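Taurocyamine kinase (Schistosoma mansoni, PDB 4WOD) catalyses the reversible transfer of phosphate from ATP to taurocyamine, as a duplicated phosphagen kinase that here holds arginine. Local coordinates at residues Arg126-Pro135 with Phe256-Phe267; Arg142-Leu153 with Val217-Ile225. The protein carries 4 engineered substitutions. All blocks are in the same frame, centred on the assembly; numbering follows the deposited sequence.

Interaction 1: Arg126-Pro135 with Phe256-Phe267; sequences RTVEGFGFGP and FAFNDRLGFITF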
loop_
_atom_site.group_PDB
_atom_site.type_symbol
_atom_site.label_atom_id
_atom_site.label_comp_id
_atom_site.label_asym_id
_atom_site.label_seq_id
_atom_site.Cartn_x
_atom_site.Cartn_y
_atom_site.Cartn_z
ATOM N N ARG A 126 23.811 2.947 20.635
ATOM C CA ARG A 126 23.794 2.808 22.083
ATOM C C ARG A 126 23.750 4.165 22.769
ATOM O O ARG A 126 24.298 5.153 22.269
ATOM C CB ARG A 126 25.025 2.048 22.591
ATOM C CG ARG A 126 25.127 0.590 22.140
ATOM C CD ARG A 126 24.047 -0.269 22.789
ATOM N NE ARG A 126 24.286 -1.706 22.613
ATOM C CZ ARG A 126 23.697 -2.449 21.680
ATOM N NH1 ARG A 126 22.847 -1.880 20.818
ATOM N NH2 ARG A 126 23.963 -3.753 21.600
ATOM N N THR A 127 23.093 4.177 23.919
ATOM C CA THR A 127 23.093 5.294 24.842
ATOM C C THR A 127 24.021 4.964 25.993
ATOM O O THR A 127 23.896 3.897 26.592
ATOM C CB THR A 127 21.706 5.548 25.411
ATOM O OG1 THR A 127 20.790 5.854 24.353
ATOM C CG2 THR A 127 21.752 6.678 26.462
ATOM N N VAL A 128 24.947 5.860 26.301
ATOM C CA VAL A 128 25.815 5.666 27.467
ATOM C C VAL A 128 25.109 6.197 28.735
ATOM O O VAL A 128 24.664 7.349 28.770
ATOM C CB VAL A 128 27.198 6.369 27.269
ATOM C CG1 VAL A 128 28.037 6.292 28.537
ATOM C CG2 VAL A 128 27.960 5.765 26.070
ATOM N N GLU A 129 24.981 5.351 29.759
ATOM C CA GLU A 129 24.380 5.776 31.036
ATOM C C GLU A 129 25.048 7.006 31.628
ATOM O O GLU A 129 26.272 7.156 31.551
ATOM C CB GLU A 129 24.453 4.657 32.071
ATOM C CG GLU A 129 23.486 3.527 31.835
ATOM C CD GLU A 129 23.607 2.448 32.888
ATOM O OE1 GLU A 129 24.696 2.332 33.508
ATOM O OE2 GLU A 129 22.604 1.730 33.104
ATOM N N GLY A 130 24.242 7.866 32.236
ATOM C CA GLY A 130 24.739 9.004 32.973
ATOM C C GLY A 130 24.798 10.278 32.152
ATOM O O GLY A 130 25.207 11.312 32.665
ATOM N N PHE A 131 24.415 10.216 30.874
ATOM C CA PHE A 131 24.524 11.392 30.006
ATOM C C PHE A 131 23.204 11.637 29.307
ATOM O O PHE A 131 22.527 10.692 28.954
ATOM C CB PHE A 131 25.612 11.228 28.934
ATOM C CG PHE A 131 27.003 11.128 29.481
ATOM C CD1 PHE A 131 27.802 12.263 29.599
ATOM C CD2 PHE A 131 27.511 9.898 29.876
ATOM C CE1 PHE A 131 29.090 12.178 30.086
ATOM C CE2 PHE A 131 28.811 9.801 30.378
ATOM C CZ PHE A 131 29.596 10.941 30.484
ATOM N N GLY A 132 22.861 12.903 29.096
ATOM C CA GLY A 132 21.631 13.241 28.409
ATOM C C GLY A 132 21.778 13.150 26.903
ATOM O O GLY A 132 22.794 12.663 26.394
ATOM N N PHE A 133 20.724 13.566 26.204
ATOM C CA PHE A 133 20.741 13.705 24.762
ATOM C C PHE A 133 20.885 15.191 24.440
ATOM O O PHE A 133 21.026 15.999 25.353
ATOM C CB PHE A 133 19.462 13.124 24.135
ATOM C CG PHE A 133 19.349 11.617 24.249
ATOM C CD1 PHE A 133 20.474 10.808 24.104
ATOM C CD2 PHE A 133 18.120 11.015 24.513
ATOM C CE1 PHE A 133 20.364 9.417 24.202
ATOM C CE2 PHE A 133 17.994 9.636 24.623
ATOM C CZ PHE A 133 19.108 8.823 24.465
ATOM N N GLY A 134 20.840 15.529 23.147
ATOM C CA GLY A 134 20.909 16.904 22.670
ATOM C C GLY A 134 20.390 18.006 23.594
ATOM O O GLY A 134 21.140 18.939 23.920
ATOM N N PRO A 135 19.111 17.913 24.013
ATOM C CA PRO A 135 18.469 18.957 24.824
ATOM C C PRO A 135 18.985 19.089 26.255
ATOM O O PRO A 135 18.737 20.117 26.877
ATOM C CB PRO A 135 16.989 18.524 24.846
ATOM C CG PRO A 135 16.824 17.700 23.602
ATOM C CD PRO A 135 18.120 16.942 23.517
ATOM N N PHE A 256 25.955 0.735 28.824
ATOM C CA PHE A 256 24.878 1.165 27.932
ATOM C C PHE A 256 23.521 1.054 28.617
ATOM O O PHE A 256 23.268 0.117 29.385
ATOM C CB PHE A 256 24.873 0.350 26.645
ATOM C CG PHE A 256 26.150 0.440 25.851
ATOM C CD1 PHE A 256 26.753 1.668 25.595
ATOM C CD2 PHE A 256 26.735 -0.708 25.338
ATOM C CE1 PHE A 256 27.920 1.746 24.862
ATOM C CE2 PHE A 256 27.894 -0.635 24.598
ATOM C CZ PHE A 256 28.497 0.600 24.363
ATOM N N ALA A 257 22.649 2.014 28.332
ATOM C CA ALA A 257 21.316 2.061 28.925
ATOM C C ALA A 257 20.389 1.028 28.300
ATOM O O ALA A 257 20.177 1.034 27.088
ATOM C CB ALA A 257 20.717 3.464 28.772
ATOM N N PHE A 258 19.841 0.145 29.134
ATOM C CA PHE A 258 18.950 -0.917 28.688
ATOM C C PHE A 258 17.917 -1.195 29.768
ATOM O O PHE A 258 18.263 -1.256 30.934
ATOM C CB PHE A 258 19.768 -2.184 28.363
ATOM C CG PHE A 258 18.945 -3.386 27.921
ATOM C CD1 PHE A 258 18.972 -3.813 26.588
ATOM C CD2 PHE A 258 18.210 -4.131 28.834
ATOM C CE1 PHE A 258 18.240 -4.941 26.178
ATOM C CE2 PHE A 258 17.466 -5.247 28.427
ATOM C CZ PHE A 258 17.484 -5.654 27.104
ATOM N N ASN A 259 16.652 -1.370 29.404
ATOM C CA ASN A 259 15.713 -1.953 30.365
ATOM C C ASN A 259 14.822 -2.998 29.693
ATOM O O ASN A 259 14.691 -3.033 28.456
ATOM C CB ASN A 259 14.884 -0.865 31.092
ATOM C CG ASN A 259 13.775 -0.232 30.235
ATOM O OD1 ASN A 259 13.034 -0.914 29.532
ATOM N ND2 ASN A 259 13.618 1.090 30.364
ATOM N N ASP A 260 14.216 -3.853 30.512
ATOM C CA ASP A 260 13.595 -5.062 30.007
ATOM C C ASP A 260 12.259 -4.806 29.325
ATOM O O ASP A 260 11.620 -5.736 28.858
ATOM C CB ASP A 260 13.419 -6.088 31.137
ATOM C CG ASP A 260 14.751 -6.528 31.735
ATOM O OD1 ASP A 260 15.406 -7.415 31.135
ATOM O OD2 ASP A 260 15.147 -5.978 32.792
ATOM N N ARG A 261 11.857 -3.547 29.245
ATOM C CA ARG A 261 10.671 -3.166 28.495
ATOM C C ARG A 261 11.020 -2.646 27.084
ATOM O O ARG A 261 10.464 -3.117 26.085
ATOM C CB ARG A 261 9.907 -2.117 29.295
ATOM C CG ARG A 261 8.560 -1.718 28.759
ATOM C CD ARG A 261 7.852 -0.895 29.835
ATOM N NE ARG A 261 8.671 0.233 30.272
ATOM C CZ ARG A 261 8.646 1.405 29.661
ATOM N NH1 ARG A 261 7.836 1.550 28.634
ATOM N NH2 ARG A 261 9.405 2.420 30.070
ATOM N N LEU A 262 11.955 -1.697 26.996
ATOM C CA LEU A 262 12.296 -1.089 25.713
ATOM C C LEU A 262 13.600 -1.597 25.121
ATOM O O LEU A 262 13.988 -1.174 24.034
ATOM C CB LEU A 262 12.383 0.443 25.850
ATOM C CG LEU A 262 11.118 1.065 26.463
ATOM C CD1 LEU A 262 11.261 2.563 26.628
ATOM C CD2 LEU A 262 9.900 0.734 25.619
ATOM N N GLY A 263 14.304 -2.465 25.834
ATOM C CA GLY A 263 15.636 -2.831 25.386
ATOM C C GLY A 263 16.620 -1.666 25.478
ATOM O O GLY A 263 16.629 -0.942 26.476
ATOM N N PHE A 264 17.464 -1.503 24.453
ATOM C CA PHE A 264 18.444 -0.409 24.426
ATOM C C PHE A 264 17.753 0.920 24.127
ATOM O O PHE A 264 17.036 1.075 23.122
ATOM C CB PHE A 264 19.536 -0.662 23.396
ATOM C CG PHE A 264 20.476 -1.770 23.766
ATOM C CD1 PHE A 264 21.416 -1.583 24.773
ATOM C CD2 PHE A 264 20.409 -2.989 23.125
ATOM C CE1 PHE A 264 22.293 -2.598 25.121
ATOM C CE2 PHE A 264 21.287 -4.021 23.463
ATOM C CZ PHE A 264 22.233 -3.814 24.451
ATOM N N ILE A 265 17.956 1.869 25.020
ATOM C CA ILE A 265 17.402 3.212 24.843
ATOM C C ILE A 265 18.092 3.928 23.684
ATOM O O ILE A 265 19.321 3.837 23.517
ATOM C CB ILE A 265 17.556 4.043 26.135
ATOM C CG1 ILE A 265 16.925 3.316 27.330
ATOM C CG2 ILE A 265 16.994 5.464 25.959
ATOM C CD1 ILE A 265 15.483 2.879 27.130
ATOM N N THR A 266 17.302 4.627 22.878
ATOM C CA THR A 266 17.838 5.458 21.804
ATOM C C THR A 266 17.144 6.802 21.818
ATOM O O THR A 266 16.102 6.937 22.453
ATOM C CB THR A 266 17.652 4.801 20.418
ATOM O OG1 THR A 266 16.287 4.359 20.289
ATOM C CG2 THR A 266 18.623 3.613 20.288
ATOM N N PHE A 267 17.726 7.776 21.118
ATOM C CA PHE A 267 17.157 9.139 21.026
ATOM C C PHE A 267 15.791 9.138 20.337
ATOM O O PHE A 267 14.854 9.817 20.771
ATOM C CB PHE A 267 18.139 10.052 20.288
ATOM C CG PHE A 267 17.674 11.480 20.120
ATOM C CD1 PHE A 267 17.514 12.321 21.206
ATOM C CD2 PHE A 267 17.444 11.993 18.849
ATOM C CE1 PHE A 267 17.110 13.650 21.028
ATOM C CE2 PHE A 267 17.052 13.309 18.671
ATOM C CZ PHE A 267 16.881 14.132 19.763
HETATM O O HOH W 1 21.231 2.026 24.717
HETATM O O HOH W 2 20.669 0.250 31.921
#
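Arg126 serves two aromatic rings with different parts of one side chain, laying its guanidinium flat on Phe264 and its methylenes over Phe256. The contact ties the loop that follows strand 117-126, in the catalytic domain of the first repeat, to the β-hairpin leading to Cys268, the predicted active-site residue. A bend at chi2 (-69°) turns the chain between the rings: CG sits over the centre of Phe256, a CH-pi contact, while CZ lies 3.4 Å from the Phe264 centroid, a cation-pi stack with planes only 11° apart. Phe258 CD1 sits over the centre of the opposite face of Phe264, so that ring is contacted on both faces.

Backbone bonding is sparse by comparison. Val128 and Phe256 form a single β-bridge, in which Ala257 N donates to Thr127 O at 2.9 Å. Thr127 OG1 donates to Ile265 O at 2.6 Å from well above the carbonyl plane, and a water joins that same oxygen to Thr127 N and Ala257 O. Beyond this polar patch, Phe267 directs its ring edge at the face of Phe133, an offset T-shaped pair with CD1 of Phe267 3.6 Å from CD2 of Phe133. At the exposed end, where a type II turn runs from Val128 to Phe131, a second water donates to Glu129 OE2 at 2.7 Å and accepts from Phe258 N at 2.9 Å.

Interaction 2: Arg142-Leu153 with Val217-Ile225; sequences RIELENKISTAL and VWINEEDHI. With ARG (arginine), chain B.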
loop_
_atom_site.group_PDB
_atom_site.type_symbol
_atom_site.label_atom_id
_atom_site.label_comp_id
_atom_site.label_asym_id
_atom_site.label_seq_id
_atom_site.Cartn_x
_atom_site.Cartn_y
_atom_site.Cartn_z
ATOM N N ARG A 142 28.920 16.815 26.793
ATOM C CA ARG A 142 28.991 16.156 25.499
ATOM C C ARG A 142 30.442 15.788 25.156
ATOM O O ARG A 142 30.704 14.699 24.619
ATOM C CB ARG A 142 28.380 17.041 24.410
ATOM C CG ARG A 142 28.283 16.372 23.050
ATOM C CD ARG A 142 27.818 17.343 21.977
ATOM N NE ARG A 142 26.426 17.761 22.133
ATOM C CZ ARG A 142 26.027 18.904 22.687
ATOM N NH1 ARG A 142 26.920 19.770 23.164
ATOM N NH2 ARG A 142 24.725 19.189 22.758
ATOM N N ILE A 143 31.383 16.677 25.489
ATOM C CA ILE A 143 32.801 16.435 25.214
ATOM C C ILE A 143 33.323 15.339 26.151
ATOM O O ILE A 143 34.064 14.442 25.718
ATOM C CB ILE A 143 33.643 17.745 25.353
ATOM C CG1 ILE A 143 33.263 18.727 24.234
ATOM C CG2 ILE A 143 35.150 17.460 25.325
ATOM C CD1 ILE A 143 33.626 20.159 24.524
ATOM N N GLU A 144 32.931 15.389 27.423
ATOM C CA GLU A 144 33.295 14.285 28.335
ATOM C C GLU A 144 32.815 12.911 27.807
ATOM O O GLU A 144 33.547 11.908 27.883
ATOM C CB GLU A 144 32.744 14.533 29.741
ATOM C CG GLU A 144 33.485 15.615 30.483
ATOM C CD GLU A 144 32.955 15.827 31.878
ATOM O OE1 GLU A 144 33.659 15.458 32.842
ATOM O OE2 GLU A 144 31.823 16.343 32.014
ATOM N N LEU A 145 31.599 12.882 27.253
ATOM C CA LEU A 145 31.029 11.673 26.664
ATOM C C LEU A 145 31.843 11.236 25.443
ATOM O O LEU A 145 32.184 10.050 25.293
ATOM C CB LEU A 145 29.552 11.909 26.292
ATOM C CG LEU A 145 28.779 10.778 25.613
ATOM C CD1 LEU A 145 28.828 9.497 26.462
ATOM C CD2 LEU A 145 27.333 11.219 25.332
ATOM N N GLU A 146 32.180 12.199 24.589
ATOM C CA GLU A 146 33.023 11.926 23.425
ATOM C C GLU A 146 34.360 11.312 23.849
ATOM O O GLU A 146 34.785 10.302 23.280
ATOM C CB GLU A 146 33.264 13.198 22.604
ATOM C CG GLU A 146 34.113 12.963 21.358
ATOM C CD GLU A 146 34.759 14.234 20.814
ATOM O OE1 GLU A 146 34.680 15.291 21.479
ATOM O OE2 GLU A 146 35.324 14.181 19.697
ATOM N N ASN A 147 35.001 11.908 24.858
ATOM C CA ASN A 147 36.284 11.408 25.357
ATOM C C ASN A 147 36.164 9.979 25.879
ATOM O O ASN A 147 36.996 9.121 25.570
ATOM C CB ASN A 147 36.841 12.302 26.477
ATOM C CG ASN A 147 37.273 13.685 25.987
ATOM O OD1 ASN A 147 37.537 13.896 24.810
ATOM N ND2 ASN A 147 37.328 14.636 26.906
ATOM N N LYS A 148 35.131 9.743 26.684
ATOM C CA LYS A 148 34.832 8.422 27.214
ATOM C C LYS A 148 34.697 7.415 26.074
ATOM O O LYS A 148 35.274 6.314 26.107
ATOM C CB LYS A 148 33.546 8.474 28.043
ATOM C CG LYS A 148 33.299 7.278 28.955
ATOM C CD LYS A 148 31.880 7.370 29.558
ATOM C CE LYS A 148 31.787 6.673 30.894
ATOM N NZ LYS A 148 32.373 7.507 31.994
ATOM N N ILE A 149 33.962 7.810 25.037
ATOM C CA ILE A 149 33.748 6.907 23.907
ATOM C C ILE A 149 35.001 6.713 23.037
ATOM O O ILE A 149 35.321 5.570 22.651
ATOM C CB ILE A 149 32.571 7.398 23.026
ATOM C CG1 ILE A 149 31.267 7.292 23.824
ATOM C CG2 ILE A 149 32.456 6.528 21.790
ATOM C CD1 ILE A 149 30.055 7.998 23.202
ATOM N N SER A 150 35.714 7.793 22.710
ATOM C CA SER A 150 36.909 7.626 21.864
ATOM C C SER A 150 37.966 6.799 22.585
ATOM O O SER A 150 38.735 6.079 21.952
ATOM C CB SER A 150 37.502 8.968 21.438
ATOM O OG SER A 150 37.912 9.712 22.568
ATOM N N THR A 151 37.983 6.887 23.908
ATOM C CA THR A 151 38.942 6.103 24.687
ATOM C C THR A 151 38.631 4.606 24.583
ATOM O O THR A 151 39.539 3.786 24.413
ATOM C CB THR A 151 38.957 6.522 26.168
ATOM O OG1 THR A 151 39.407 7.872 26.288
ATOM C CG2 THR A 151 39.895 5.616 26.970
ATOM N N ALA A 152 37.346 4.267 24.688
ATOM C CA ALA A 152 36.865 2.902 24.489
ATOM C C ALA A 152 37.175 2.406 23.073
ATOM O O ALA A 152 37.549 1.247 22.883
ATOM C CB ALA A 152 35.354 2.808 24.761
ATOM N N LEU A 153 37.023 3.278 22.083
ATOM C CA LEU A 153 37.297 2.888 20.697
ATOM C C LEU A 153 38.787 2.678 20.483
ATOM O O LEU A 153 39.192 1.819 19.703
ATOM C CB LEU A 153 36.778 3.935 19.712
ATOM C CG LEU A 153 35.263 4.053 19.511
ATOM C CD1 LEU A 153 34.956 5.114 18.473
ATOM C CD2 LEU A 153 34.709 2.712 19.083
ATOM N N VAL A 217 32.228 4.382 13.083
ATOM C CA VAL A 217 31.500 4.803 14.295
ATOM C C VAL A 217 31.217 6.298 14.340
ATOM O O VAL A 217 32.128 7.104 14.172
ATOM C CB VAL A 217 32.259 4.429 15.592
ATOM C CG1 VAL A 217 31.446 4.862 16.799
ATOM C CG2 VAL A 217 32.518 2.925 15.665
ATOM N N TRP A 218 29.952 6.656 14.576
ATOM C CA TRP A 218 29.551 8.050 14.755
ATOM C C TRP A 218 29.372 8.352 16.239
ATOM O O TRP A 218 28.623 7.652 16.951
ATOM C CB TRP A 218 28.251 8.341 13.997
ATOM C CG TRP A 218 28.418 8.407 12.510
ATOM C CD1 TRP A 218 29.589 8.318 11.809
ATOM C CD2 TRP A 218 27.378 8.588 11.529
ATOM N NE1 TRP A 218 29.345 8.436 10.463
ATOM C CE2 TRP A 218 28.001 8.600 10.263
ATOM C CE3 TRP A 218 25.989 8.740 11.603
ATOM C CZ2 TRP A 218 27.274 8.759 9.075
ATOM C CZ3 TRP A 218 25.269 8.902 10.422
ATOM C CH2 TRP A 218 25.917 8.910 9.176
ATOM N N ILE A 219 30.062 9.387 16.709
ATOM C CA ILE A 219 29.955 9.812 18.091
ATOM C C ILE A 219 29.140 11.097 18.190
ATOM O O ILE A 219 29.515 12.120 17.611
ATOM C CB ILE A 219 31.341 10.032 18.721
ATOM C CG1 ILE A 219 32.182 8.754 18.603
ATOM C CG2 ILE A 219 31.201 10.474 20.183
ATOM C CD1 ILE A 219 33.466 8.813 19.389
ATOM N N ASN A 220 28.016 11.014 18.900
ATOM C CA ASN A 220 27.141 12.154 19.210
ATOM C C ASN A 220 26.503 12.802 17.996
ATOM O O ASN A 220 26.144 13.991 18.019
ATOM C CB ASN A 220 27.910 13.185 20.037
ATOM C CG ASN A 220 28.002 12.776 21.493
ATOM O OD1 ASN A 220 27.110 12.091 21.986
ATOM N ND2 ASN A 220 29.077 13.183 22.188
ATOM N N GLU A 221 26.318 12.012 16.942
ATOM C CA GLU A 221 25.599 12.505 15.771
ATOM C C GLU A 221 24.111 12.677 16.101
ATOM O O GLU A 221 23.465 13.618 15.642
ATOM C CB GLU A 221 25.784 11.560 14.579
ATOM C CG GLU A 221 25.014 11.992 13.327
ATOM C CD GLU A 221 23.648 11.341 13.201
ATOM O OE1 GLU A 221 23.467 10.215 13.710
ATOM O OE2 GLU A 221 22.755 11.961 12.582
ATOM N N GLU A 222 23.584 11.775 16.915
ATOM C CA GLU A 222 22.173 11.782 17.307
ATOM C C GLU A 222 22.053 10.932 18.560
ATOM O O GLU A 222 21.718 11.426 19.648
ATOM C CB GLU A 222 21.273 11.233 16.196
ATOM C CG GLU A 222 19.886 10.855 16.686
ATOM C CD GLU A 222 18.938 10.439 15.572
ATOM O OE1 GLU A 222 18.270 9.398 15.738
ATOM O OE2 GLU A 222 18.838 11.160 14.550
ATOM N N ASP A 223 22.350 9.643 18.388
ATOM C CA ASP A 223 22.635 8.783 19.513
ATOM C C ASP A 223 24.062 8.999 19.975
ATOM O O ASP A 223 24.873 9.610 19.261
ATOM C CB ASP A 223 22.395 7.309 19.144
ATOM C CG ASP A 223 20.910 6.974 19.063
ATOM O OD1 ASP A 223 20.184 7.269 20.035
ATOM O OD2 ASP A 223 20.455 6.466 18.015
ATOM N N HIS A 224 24.363 8.531 21.187
ATOM C CA HIS A 224 25.692 8.683 21.742
ATOM C C HIS A 224 26.684 7.990 20.807
ATOM O O HIS A 224 27.701 8.574 20.387
ATOM C CB HIS A 224 25.758 8.112 23.166
ATOM C CG HIS A 224 25.011 8.950 24.165
ATOM N ND1 HIS A 224 24.767 8.543 25.456
ATOM C CD2 HIS A 224 24.440 10.174 24.046
ATOM C CE1 HIS A 224 24.098 9.484 26.098
ATOM N NE2 HIS A 224 23.895 10.493 25.267
ATOM N N ILE A 225 26.353 6.749 20.478
ATOM C CA ILE A 225 27.145 5.933 19.568
ATOM C C ILE A 225 26.255 5.320 18.501
ATOM O O ILE A 225 25.184 4.785 18.809
ATOM C CB ILE A 225 27.858 4.783 20.303
ATOM C CG1 ILE A 225 28.353 5.241 21.679
ATOM C CG2 ILE A 225 28.977 4.249 19.448
ATOM C CD1 ILE A 225 28.847 4.117 22.592
HETATM N N ARG B . 9.868 7.532 12.235
HETATM C CA ARG B . 10.601 8.710 12.609
HETATM C C ARG B . 9.906 10.050 12.456
HETATM O O ARG B . 9.324 10.340 11.382
HETATM C CB ARG B . 11.935 8.727 11.958
HETATM C CG ARG B . 12.931 7.895 12.691
HETATM C CD ARG B . 13.927 8.840 13.258
HETATM N NE ARG B . 14.938 8.120 13.973
HETATM C CZ ARG B . 16.214 8.327 13.806
HETATM N NH1 ARG B . 17.082 7.643 14.490
HETATM N NH2 ARG B . 16.610 9.206 12.929
HETATM O OXT ARG B . 10.004 10.694 13.511
#
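The side-chain nitrogen ND2 of Asn220 lies against the backbone of helix 139-154 at Arg142: it is hydrogen-bonded to Gly204 O and stands 3.3 Å from Arg142 O, with the Arg142 methylene CG packed almost as close. Asn220 adopts a left-handed backbone conformation, and its own N bonds to His224 O at 2.9 Å, closing the turn that links strand 215-219 to strand 225-232. Arg142 directs its guanidinium past the amide to a salt bridge with Asp200.

One turn further along the helix, Leu145 sets CD2 squarely over one face of the His224 imidazole, 3.4 Å from the ring centroid and 12° off its normal. With CG anti to the backbone N (chi1 178°), the leucine's branch point is directed toward the histidine. Val128 and Gly132 engage the two imidazole nitrogens through backbone hydrogen bonds and so fix the ring's rotation beneath the methyl.

Beyond the histidine the contact becomes mainly apolar. Glu146 lays its CG on Ile219 CG2 while its carboxylate goes to Tyr164. Ile149 divides its branches, CG2 against Ile219 CD1 at a tight 3.5 Å and CD1 against Ile225 CG1 at 3.6 Å, sliding past each isoleucine in the opposite direction. Leu153 then meets Val217 tip to tip, with CD1 3.9 Å from CG1.

Glu222 lies in the same turn but reaches away from the helix to the bound arginine, where OE1 is modelled 2.5 Å from NH1, a very short hydrogen bond of doubtful exact length, and OE2 takes a weak one from NH2. A helix thus packs nearly antiparallel (157°) to a strand of the central antiparallel sheet, backing a turn that carries a glutamate of the arginine pocket, in the catalytic domain of a phosphagen kinase.

Overall arrangement
Both contacts are largely buried and belong to one catalytic domain, with interaction 2 nested in the chain loop that interaction 1 closes. Interaction 1 joins a loop to a small two-stranded hairpin and its flanks, so aromatic stacking, a cation and water-mediated bonds do the work, and its Glu129 end reaches the surface. Interaction 2 sets a regular helix against an inner strand of the sheet and the turn after it, relying on aliphatic interdigitation. The two meet directly: besides the histidine bonds, Asp223 OD1 probably accepts a hydrogen bond from Phe267 N at 2.7 Å, and Phe256 packs on Ile225. There the turn bearing Glu222 lies against the segment preceding Cys268; both residues belong to the arginine pocket.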